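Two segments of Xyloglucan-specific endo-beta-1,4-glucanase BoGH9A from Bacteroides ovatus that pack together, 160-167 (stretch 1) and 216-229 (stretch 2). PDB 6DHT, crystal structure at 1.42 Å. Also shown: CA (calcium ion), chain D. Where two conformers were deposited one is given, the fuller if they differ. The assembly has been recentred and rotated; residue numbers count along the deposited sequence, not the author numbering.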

# COMPACT_ATOMS: atom_id res chain seq x y z
N VAL A 160 -6.74 8.12 28.94
CA VAL A 160 -7.73 8.21 27.88
C VAL A 160 -7.94 6.85 27.23
O VAL A 160 -7.10 5.95 27.34
CB VAL A 160 -7.32 9.23 26.79
CG1 VAL A 160 -7.20 10.62 27.38
CG2 VAL A 160 -6.01 8.83 26.12
N SER A 161 -9.07 6.70 26.55
CA SER A 161 -9.31 5.50 25.76
C SER A 161 -9.08 5.86 24.30
O SER A 161 -9.54 6.89 23.81
CB SER A 161 -10.73 5.00 25.99
OG SER A 161 -11.00 3.84 25.23
N SER A 162 -8.33 5.00 23.61
CA SER A 162 -7.99 5.21 22.20
C SER A 162 -7.89 3.83 21.52
O SER A 162 -6.79 3.37 21.17
CB SER A 162 -6.68 5.98 22.08
OG SER A 162 -6.46 6.51 20.77
N SER A 163 -9.05 3.21 21.35
CA SER A 163 -9.15 1.80 20.98
C SER A 163 -9.44 1.63 19.49
O SER A 163 -9.83 2.58 18.81
CB SER A 163 -10.25 1.13 21.80
OG SER A 163 -11.53 1.58 21.39
N LYS A 164 -9.27 0.39 19.03
CA LYS A 164 -9.44 -0.01 17.63
C LYS A 164 -8.24 0.46 16.82
O LYS A 164 -7.19 0.79 17.37
CB LYS A 164 -10.78 0.46 17.04
CG LYS A 164 -11.98 -0.09 17.80
CD LYS A 164 -13.28 0.52 17.33
CE LYS A 164 -13.65 0.03 15.97
NZ LYS A 164 -15.00 0.53 15.62
N GLY A 165 -8.38 0.48 15.51
CA GLY A 165 -7.22 0.73 14.66
C GLY A 165 -6.35 -0.49 14.43
O GLY A 165 -6.48 -1.52 15.11
N TRP A 166 -5.46 -0.37 13.46
CA TRP A 166 -4.57 -1.46 13.10
C TRP A 166 -3.19 -1.36 13.76
O TRP A 166 -2.66 -0.27 13.92
CB TRP A 166 -4.30 -1.49 11.59
CG TRP A 166 -5.51 -1.47 10.70
CD1 TRP A 166 -6.53 -2.38 10.69
CD2 TRP A 166 -5.80 -0.52 9.67
NE1 TRP A 166 -7.45 -2.04 9.72
CE2 TRP A 166 -7.02 -0.90 9.08
CE3 TRP A 166 -5.14 0.61 9.19
CZ2 TRP A 166 -7.57 -0.20 8.02
CZ3 TRP A 166 -5.69 1.30 8.14
CH2 TRP A 166 -6.89 0.89 7.56
N TYR A 167 -2.57 -2.49 14.04
CA TYR A 167 -1.13 -2.51 14.23
C TYR A 167 -0.49 -1.99 12.94
O TYR A 167 -0.89 -2.36 11.83
CB TYR A 167 -0.63 -3.92 14.49
CG TYR A 167 -1.15 -4.59 15.73
CD1 TYR A 167 -1.06 -3.97 16.97
CD2 TYR A 167 -1.71 -5.86 15.66
CE1 TYR A 167 -1.53 -4.61 18.10
CE2 TYR A 167 -2.19 -6.49 16.79
CZ TYR A 167 -2.08 -5.86 18.00
OH TYR A 167 -2.56 -6.47 19.14
CA CA D . -19.59 -4.86 4.22
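Stretch 2 (216-229) DEMQFNLDWMLTMQ

How does stretch 2 lie on stretch 1? Stretch 2 is helical over most of its length, continuing a helix that begins earlier in the chain, and a type I turn runs from Leu-226 to Gln-229. It packs along a segment that is mostly irregular loop. The two run in opposite directions: Thr-227 lies beside Ser-162, their CA atoms 5.4 Å apart, whereas Asn-221 lies beside Gly-165, with CA to CA only 3.8 Å, and Glu-217 reaches Trp-166. Together they bury 701 Å², counting both sides.

What allows so close an approach at Gly-165? The residue has no side chain, and its phi/psi of 81/167 would jam a CB against the carbonyl O of Lys-164. An ideal CB would also lie 3.0 Å from Trp-224 CD2 and 3.1 Å from Asn-221 OD1, so its absence lets Trp-224 and Asn-221 sit this close. Gly-165 N donates a hydrogen bond to Phe-220 O at 3.2 Å, and Trp-166 N donates one to Asn-221 OD1 at 3.0 Å. The helix thus meets successive backbone amides of the loop, first with a carbonyl and then with a side-chain amide.

Which polar side chains join the two? Near the C-terminal end of stretch 2, Ser-162 OG donates to Thr-227 OG1 at 2.7 Å and receives a weak hydrogen bond from Trp-224 NE1 at 2.9 Å. Thr-227 OG1 in turn donates to Trp-224 O at 2.7 Å, so the hydroxyls form a short relay back to the helix backbone. Further along, Lys-164 NZ makes a salt bridge with Asp-223 OD2 at 2.8 Å. One water accepts from Lys-164 NZ at 2.9 Å and donates to Gln-219 OE1 at 2.8 Å, linking the lysine to a second helix residue.

How do the aromatic rings fit? Trp-166 is held at its edge by a hydrogen bond from its NE1 to Glu-217 OE2, 2.9 Å, while Asn-221 covers one face: Asn-221 CB stands 3.4 Å from the centroid of the six-membered ring of Trp-166, almost on the ring normal. An apolar contact, Trp-166 CH2 to Met-218 CE at 4.1 Å, adds to the packing. The Phe-220 ring takes Lys-164 over one face, with Lys-164 CE 3.9 Å from the ring centroid, so the lysine's aliphatic portion packs on the ring while its amine reaches Asp-223. Ser-163 O lies at the edge of the Trp-224 ring, near its plane, 3.3 Å from Trp-224 CB.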

# COMPACT_ATOMS: atom_id res chain seq x y z
N ASP A 216 -15.67 -0.74 5.24
CA ASP A 216 -15.73 -1.30 6.61
C ASP A 216 -14.35 -1.37 7.23
O ASP A 216 -14.13 -1.01 8.40
CB ASP A 216 -16.35 -2.68 6.66
CG ASP A 216 -17.83 -2.69 6.28
OD1 ASP A 216 -18.62 -1.90 6.84
OD2 ASP A 216 -18.16 -3.52 5.42
N GLU A 217 -13.40 -1.88 6.46
CA GLU A 217 -12.06 -2.03 6.98
C GLU A 217 -11.43 -0.68 7.31
O GLU A 217 -10.87 -0.51 8.40
CB GLU A 217 -11.16 -2.82 6.02
CG GLU A 217 -9.84 -3.26 6.67
CD GLU A 217 -10.07 -4.17 7.87
OE1 GLU A 217 -10.79 -5.19 7.71
OE2 GLU A 217 -9.57 -3.84 8.98
N MET A 218 -11.55 0.28 6.40
CA MET A 218 -11.01 1.59 6.66
C MET A 218 -11.62 2.14 7.93
O MET A 218 -10.92 2.74 8.73
CB MET A 218 -11.25 2.57 5.50
CG MET A 218 -10.77 2.12 4.12
SD MET A 218 -9.01 1.75 3.98
CE MET A 218 -9.03 -0.03 4.14
N GLN A 219 -12.93 1.96 8.10
CA GLN A 219 -13.61 2.57 9.24
C GLN A 219 -13.08 2.04 10.56
O GLN A 219 -13.06 2.76 11.56
CB GLN A 219 -15.12 2.35 9.15
CG GLN A 219 -15.95 3.60 9.50
CD GLN A 219 -16.00 3.96 10.99
OE1 GLN A 219 -16.18 3.10 11.86
NE2 GLN A 219 -15.82 5.24 11.28
N PHE A 220 -12.61 0.79 10.55
CA PHE A 220 -12.08 0.22 11.78
C PHE A 220 -10.92 1.06 12.30
O PHE A 220 -10.73 1.21 13.51
CB PHE A 220 -11.62 -1.21 11.61
CG PHE A 220 -11.41 -1.90 12.92
CD1 PHE A 220 -12.48 -2.47 13.59
CD2 PHE A 220 -10.17 -1.89 13.53
CE1 PHE A 220 -12.29 -3.08 14.83
CE2 PHE A 220 -9.98 -2.51 14.77
CZ PHE A 220 -11.06 -3.08 15.42
N ASN A 221 -10.11 1.59 11.38
CA ASN A 221 -9.03 2.47 11.75
C ASN A 221 -9.49 3.93 11.86
O ASN A 221 -9.03 4.63 12.75
CB ASN A 221 -7.84 2.34 10.80
CG ASN A 221 -6.57 2.94 11.38
OD1 ASN A 221 -5.91 2.30 12.20
ND2 ASN A 221 -6.22 4.17 11.00
N LEU A 222 -10.35 4.42 10.97
CA LEU A 222 -10.88 5.78 11.09
C LEU A 222 -11.51 6.04 12.46
O LEU A 222 -11.34 7.13 13.04
CB LEU A 222 -11.91 6.06 10.01
CG LEU A 222 -11.33 6.15 8.58
CD1 LEU A 222 -12.43 6.00 7.50
CD2 LEU A 222 -10.50 7.44 8.39
N ASP A 223 -12.22 5.04 12.98
CA ASP A 223 -12.88 5.20 14.27
C ASP A 223 -11.83 5.41 15.36
O ASP A 223 -12.00 6.27 16.24
CB ASP A 223 -13.73 3.97 14.58
CG ASP A 223 -14.77 4.23 15.63
OD1 ASP A 223 -15.21 5.39 15.76
OD2 ASP A 223 -15.17 3.25 16.29
N TRP A 224 -10.75 4.64 15.31
CA TRP A 224 -9.64 4.90 16.23
C TRP A 224 -9.05 6.30 16.02
O TRP A 224 -8.78 7.02 16.99
CB TRP A 224 -8.53 3.84 16.08
CG TRP A 224 -7.29 4.32 16.73
CD1 TRP A 224 -7.12 4.56 18.06
CD2 TRP A 224 -6.07 4.73 16.10
NE1 TRP A 224 -5.87 5.05 18.30
CE2 TRP A 224 -5.21 5.19 17.11
CE3 TRP A 224 -5.62 4.75 14.78
CZ2 TRP A 224 -3.93 5.64 16.83
CZ3 TRP A 224 -4.34 5.19 14.52
CH2 TRP A 224 -3.52 5.63 15.52
N MET A 225 -8.83 6.71 14.77
CA MET A 225 -8.20 8.00 14.49
C MET A 225 -8.96 9.16 15.16
O MET A 225 -8.33 10.08 15.66
CB MET A 225 -8.11 8.24 12.97
CG MET A 225 -7.14 7.33 12.28
SD MET A 225 -6.99 7.68 10.51
CE MET A 225 -5.86 9.06 10.55
N LEU A 226 -10.29 9.11 15.13
CA LEU A 226 -11.11 10.13 15.80
C LEU A 226 -10.70 10.34 17.26
O LEU A 226 -10.72 11.47 17.75
CB LEU A 226 -12.59 9.76 15.70
CG LEU A 226 -13.19 9.84 14.30
CD1 LEU A 226 -14.58 9.28 14.34
CD2 LEU A 226 -13.25 11.26 13.78
N THR A 227 -10.33 9.25 17.94
CA THR A 227 -9.95 9.32 19.36
C THR A 227 -8.57 9.95 19.60
O THR A 227 -8.19 10.21 20.74
CB THR A 227 -9.97 7.93 20.04
OG1 THR A 227 -8.83 7.15 19.64
CG2 THR A 227 -11.26 7.19 19.73
N MET A 228 -7.81 10.18 18.54
CA MET A 228 -6.49 10.76 18.63
C MET A 228 -6.48 12.28 18.50
O MET A 228 -5.40 12.88 18.47
CB MET A 228 -5.57 10.12 17.59
CG MET A 228 -5.28 8.67 17.90
SD MET A 228 -4.11 8.43 19.22
CE MET A 228 -2.64 8.84 18.36
N GLN A 229 -7.68 12.86 18.37
CA GLN A 229 -7.86 14.30 18.30
C GLN A 229 -8.24 14.86 19.68
O GLN A 229 -9.19 14.39 20.28
CB GLN A 229 -8.95 14.65 17.29
CG GLN A 229 -9.11 16.15 17.09
CD GLN A 229 -9.99 16.49 15.91
OE1 GLN A 229 -11.07 15.95 15.76
NE2 GLN A 229 -9.54 17.44 15.12
O HOH W 1 -8.82 9.42 23.46
O HOH W 2 -15.42 0.53 12.71
O HOH W 3 -3.11 1.83 12.33
O HOH W 4 -21.14 -6.06 2.91